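Local coordinates for proteasome accessory factor B/C (PafBC) (Paenarthrobacter aurescens, PDB 6SJ9), which probably acts as a WYL-domain transcriptional regulator of the bacterial DNA damage response, binding DNA through winged helix-turn-helix domains, at residues 588-599 with 635-644. Residues are numbered along the deposited sequence; the frame is centred on the assembly and turned at random.
Sequences VCLELTRQGAGL and HGGSVRILEP
With Leu599 CG opposite its own carbonyl carbon (chi1 -61°) and His635 turned the same way about CA-CB, methyl CD1 of Leu599 lands over the imidazole. This contact closes one end of an antiparallel strand pair, 588-592 with 639-643, in the four-stranded sheet (order 2-3-1-4) of the ferredoxin-like WCX domain. CD1 lies 3.9 Å from the His635 ring centroid and 9° off the normal, a CH-pi contact over the face, and also meets Val639 CG2 at 3.5 Å. His635 ND1 is hydrogen-bonded to the carbonyl of Phe631, which probably fixes the ring's rotation; an alanine here would probably leave Leu599 without its flat partner and the Phe631 carbonyl without this donor. The strand register slips by one at a classic beta bulge that sets two residues, Leu642 and Glu643, opposite Cys589: Leu642 N reaches Cys589 O at 2.9 Å, whereas the bond from Glu643 N is weak. Leu590, Leu592, Val639 and Ile641 share one sheet face, where Val639 and Ile641 pack on helix 627-634, with Leu592 CD2 3.9 Å from Val639 CG2. On the other face, extended Glu591 runs alongside Arg640, whose guanidinium also donates to the Pro325 carbonyl. Glu591 CB packs 3.5 Å from Arg640 CG. The carboxylate and guanidinium, their planes 29° apart, form a long salt bridge, Glu591 OE1 to Arg640 NH1 at 3.5 Å.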
loop_
_atom_site.group_PDB
_atom_site.type_symbol
_atom_site.label_atom_id
_atom_site.label_comp_id
_atom_site.label_asym_id
_atom_site.label_seq_id
_atom_site.Cartn_x
_atom_site.Cartn_y
_atom_site.Cartn_z
ATOM N N VAL A 588 2.242 20.864 6.560
ATOM C CA VAL A 588 1.242 21.502 5.711
ATOM C C VAL A 588 -0.073 21.524 6.474
ATOM O O VAL A 588 -0.380 20.588 7.214
ATOM C CB VAL A 588 1.074 20.773 4.365
ATOM C CG1 VAL A 588 -0.009 21.409 3.552
ATOM C CG2 VAL A 588 2.389 20.741 3.597
ATOM N N CYS A 589 -0.807 22.617 6.367
ATOM C CA CYS A 589 -2.138 22.736 6.942
ATOM C C CYS A 589 -3.146 22.671 5.803
ATOM O O CYS A 589 -3.036 23.437 4.843
ATOM C CB CYS A 589 -2.267 24.042 7.725
ATOM S SG CYS A 589 -3.843 24.187 8.517
ATOM N N LEU A 590 -4.081 21.719 5.881
ATOM C CA LEU A 590 -5.075 21.426 4.852
ATOM C C LEU A 590 -6.451 21.791 5.365
ATOM O O LEU A 590 -6.702 21.717 6.568
ATOM C CB LEU A 590 -5.110 19.915 4.487
ATOM C CG LEU A 590 -3.856 19.227 4.003
ATOM C CD1 LEU A 590 -4.074 17.712 3.794
ATOM C CD2 LEU A 590 -3.314 19.888 2.763
ATOM N N GLU A 591 -7.357 22.134 4.448
ATOM C CA GLU A 591 -8.788 22.037 4.705
ATOM C C GLU A 591 -9.345 20.868 3.891
ATOM O O GLU A 591 -9.050 20.733 2.704
ATOM C CB GLU A 591 -9.551 23.306 4.350
ATOM C CG GLU A 591 -11.055 23.152 4.610
ATOM C CD GLU A 591 -11.847 24.423 4.356
ATOM O OE1 GLU A 591 -11.230 25.446 4.001
ATOM O OE2 GLU A 591 -13.085 24.396 4.488
ATOM N N LEU A 592 -10.134 20.030 4.546
ATOM C CA LEU A 592 -10.782 18.868 3.970
ATOM C C LEU A 592 -12.287 19.061 3.996
ATOM O O LEU A 592 -12.836 19.546 4.988
ATOM C CB LEU A 592 -10.413 17.595 4.764
ATOM C CG LEU A 592 -8.909 17.289 4.912
ATOM C CD1 LEU A 592 -8.660 16.104 5.797
ATOM C CD2 LEU A 592 -8.233 17.068 3.560
ATOM N N THR A 593 -12.957 18.662 2.921
ATOM C CA THR A 593 -14.410 18.528 2.943
ATOM C C THR A 593 -14.827 17.267 3.701
ATOM O O THR A 593 -14.016 16.379 3.965
ATOM C CB THR A 593 -14.951 18.449 1.526
ATOM O OG1 THR A 593 -14.456 17.244 0.918
ATOM C CG2 THR A 593 -14.518 19.685 0.685
ATOM N N ARG A 594 -16.119 17.194 4.054
ATOM C CA ARG A 594 -16.640 16.001 4.711
ATOM C C ARG A 594 -16.422 14.770 3.851
ATOM O O ARG A 594 -15.925 13.741 4.329
ATOM C CB ARG A 594 -18.133 16.152 5.009
ATOM C CG ARG A 594 -18.640 14.968 5.813
ATOM C CD ARG A 594 -20.141 14.947 6.135
ATOM N NE ARG A 594 -20.303 14.017 7.263
ATOM C CZ ARG A 594 -20.404 12.683 7.166
ATOM N NH1 ARG A 594 -20.406 12.079 5.974
ATOM N NH2 ARG A 594 -20.501 11.942 8.276
ATOM N N GLN A 595 -16.634 14.915 2.546
ATOM C CA GLN A 595 -16.479 13.784 1.655
ATOM C C GLN A 595 -15.084 13.212 1.728
ATOM O O GLN A 595 -14.928 11.984 1.715
ATOM C CB GLN A 595 -16.776 14.196 0.222
ATOM C CG GLN A 595 -17.148 13.051 -0.707
ATOM C CD GLN A 595 -17.730 13.562 -2.009
ATOM O OE1 GLN A 595 -17.913 14.775 -2.177
ATOM N NE2 GLN A 595 -18.009 12.650 -2.947
ATOM N N GLY A 596 -14.064 14.082 1.846
ATOM C CA GLY A 596 -12.653 13.708 1.968
ATOM C C GLY A 596 -12.044 13.675 3.383
ATOM O O GLY A 596 -10.818 13.707 3.550
ATOM N N ALA A 597 -12.880 13.619 4.417
ATOM C CA ALA A 597 -12.348 13.714 5.769
ATOM C C ALA A 597 -11.396 12.561 6.078
ATOM O O ALA A 597 -10.496 12.707 6.910
ATOM C CB ALA A 597 -13.509 13.767 6.774
ATOM N N GLY A 598 -11.586 11.411 5.426
ATOM C CA GLY A 598 -10.708 10.256 5.615
ATOM C C GLY A 598 -9.240 10.478 5.275
ATOM O O GLY A 598 -8.370 9.744 5.781
ATOM N N LEU A 599 -8.925 11.488 4.464
ATOM C CA LEU A 599 -7.515 11.735 4.160
ATOM C C LEU A 599 -6.697 12.111 5.398
ATOM O O LEU A 599 -5.493 11.826 5.448
ATOM C CB LEU A 599 -7.420 12.798 3.082
ATOM C CG LEU A 599 -8.110 12.356 1.788
ATOM C CD1 LEU A 599 -8.116 13.483 0.848
ATOM C CD2 LEU A 599 -7.324 11.163 1.155
ATOM N N HIS A 635 -7.457 14.737 -5.695
ATOM C CA HIS A 635 -8.665 14.659 -4.889
ATOM C C HIS A 635 -9.704 15.710 -5.247
ATOM O O HIS A 635 -10.746 15.778 -4.591
ATOM C CB HIS A 635 -8.270 14.719 -3.416
ATOM C CG HIS A 635 -7.626 13.454 -2.984
ATOM N ND1 HIS A 635 -6.269 13.348 -2.771
ATOM C CD2 HIS A 635 -8.133 12.205 -2.851
ATOM C CE1 HIS A 635 -5.975 12.091 -2.474
ATOM N NE2 HIS A 635 -7.088 11.377 -2.515
ATOM N N GLY A 636 -9.447 16.517 -6.268
ATOM C CA GLY A 636 -10.511 17.191 -7.004
ATOM C C GLY A 636 -11.542 17.950 -6.190
ATOM O O GLY A 636 -12.740 17.779 -6.410
ATOM N N GLY A 637 -11.096 18.823 -5.290
ATOM C CA GLY A 637 -11.999 19.639 -4.503
ATOM C C GLY A 637 -12.203 19.200 -3.063
ATOM O O GLY A 637 -12.731 19.976 -2.273
ATOM N N SER A 638 -11.792 18.008 -2.677
ATOM C CA SER A 638 -11.979 17.659 -1.277
ATOM C C SER A 638 -10.823 18.140 -0.408
ATOM O O SER A 638 -10.912 18.080 0.830
ATOM C CB SER A 638 -12.162 16.155 -1.144
ATOM O OG SER A 638 -10.923 15.565 -1.403
ATOM N N VAL A 639 -9.783 18.702 -1.023
ATOM C CA VAL A 639 -8.594 19.171 -0.330
ATOM C C VAL A 639 -8.201 20.542 -0.841
ATOM O O VAL A 639 -8.300 20.822 -2.038
ATOM C CB VAL A 639 -7.395 18.234 -0.537
ATOM C CG1 VAL A 639 -6.301 18.637 0.401
ATOM C CG2 VAL A 639 -7.793 16.807 -0.286
ATOM N N ARG A 640 -7.709 21.377 0.065
ATOM C CA ARG A 640 -7.021 22.600 -0.301
ATOM C C ARG A 640 -5.872 22.808 0.671
ATOM O O ARG A 640 -5.893 22.301 1.803
ATOM C CB ARG A 640 -8.004 23.792 -0.301
ATOM C CG ARG A 640 -8.629 24.079 1.080
ATOM C CD ARG A 640 -9.633 25.318 1.080
ATOM N NE ARG A 640 -9.052 26.575 0.628
ATOM C CZ ARG A 640 -9.583 27.785 0.866
ATOM N NH1 ARG A 640 -10.705 27.920 1.577
ATOM N NH2 ARG A 640 -8.997 28.866 0.372
ATOM N N ILE A 641 -4.858 23.533 0.217
ATOM C CA ILE A 641 -3.714 23.886 1.049
ATOM C C ILE A 641 -3.951 25.287 1.623
ATOM O O ILE A 641 -4.218 26.230 0.872
ATOM C CB ILE A 641 -2.396 23.820 0.265
ATOM C CG1 ILE A 641 -2.162 22.415 -0.265
ATOM C CG2 ILE A 641 -1.240 24.162 1.169
ATOM C CD1 ILE A 641 -1.124 22.364 -1.300
ATOM N N LEU A 642 -3.929 25.403 2.957
ATOM C CA LEU A 642 -4.037 26.696 3.638
ATOM C C LEU A 642 -2.674 27.333 3.911
ATOM O O LEU A 642 -2.470 28.510 3.624
ATOM C CB LEU A 642 -4.788 26.506 4.967
ATOM C CG LEU A 642 -6.166 25.855 4.803
ATOM C CD1 LEU A 642 -6.882 25.732 6.104
ATOM C CD2 LEU A 642 -6.998 26.680 3.854
ATOM N N GLU A 643 -1.715 26.550 4.401
ATOM C CA GLU A 643 -0.377 26.991 4.772
ATOM C C GLU A 643 0.595 25.857 4.537
ATOM O O GLU A 643 0.259 24.695 4.787
ATOM C CB GLU A 643 -0.291 27.407 6.248
ATOM C CG GLU A 643 -1.006 28.669 6.599
ATOM C CD GLU A 643 -0.750 29.071 8.042
ATOM O OE1 GLU A 643 -0.056 28.304 8.759
ATOM O OE2 GLU A 643 -1.186 30.186 8.428
ATOM N N PRO A 644 1.828 26.161 4.156
ATOM C CA PRO A 644 2.327 27.519 3.961
ATOM C C PRO A 644 1.934 28.091 2.605
ATOM O O PRO A 644 1.607 27.342 1.687
ATOM C CB PRO A 644 3.835 27.343 4.089
ATOM C CG PRO A 644 4.076 25.927 3.627
ATOM C CD PRO A 644 2.914 25.168 4.166
#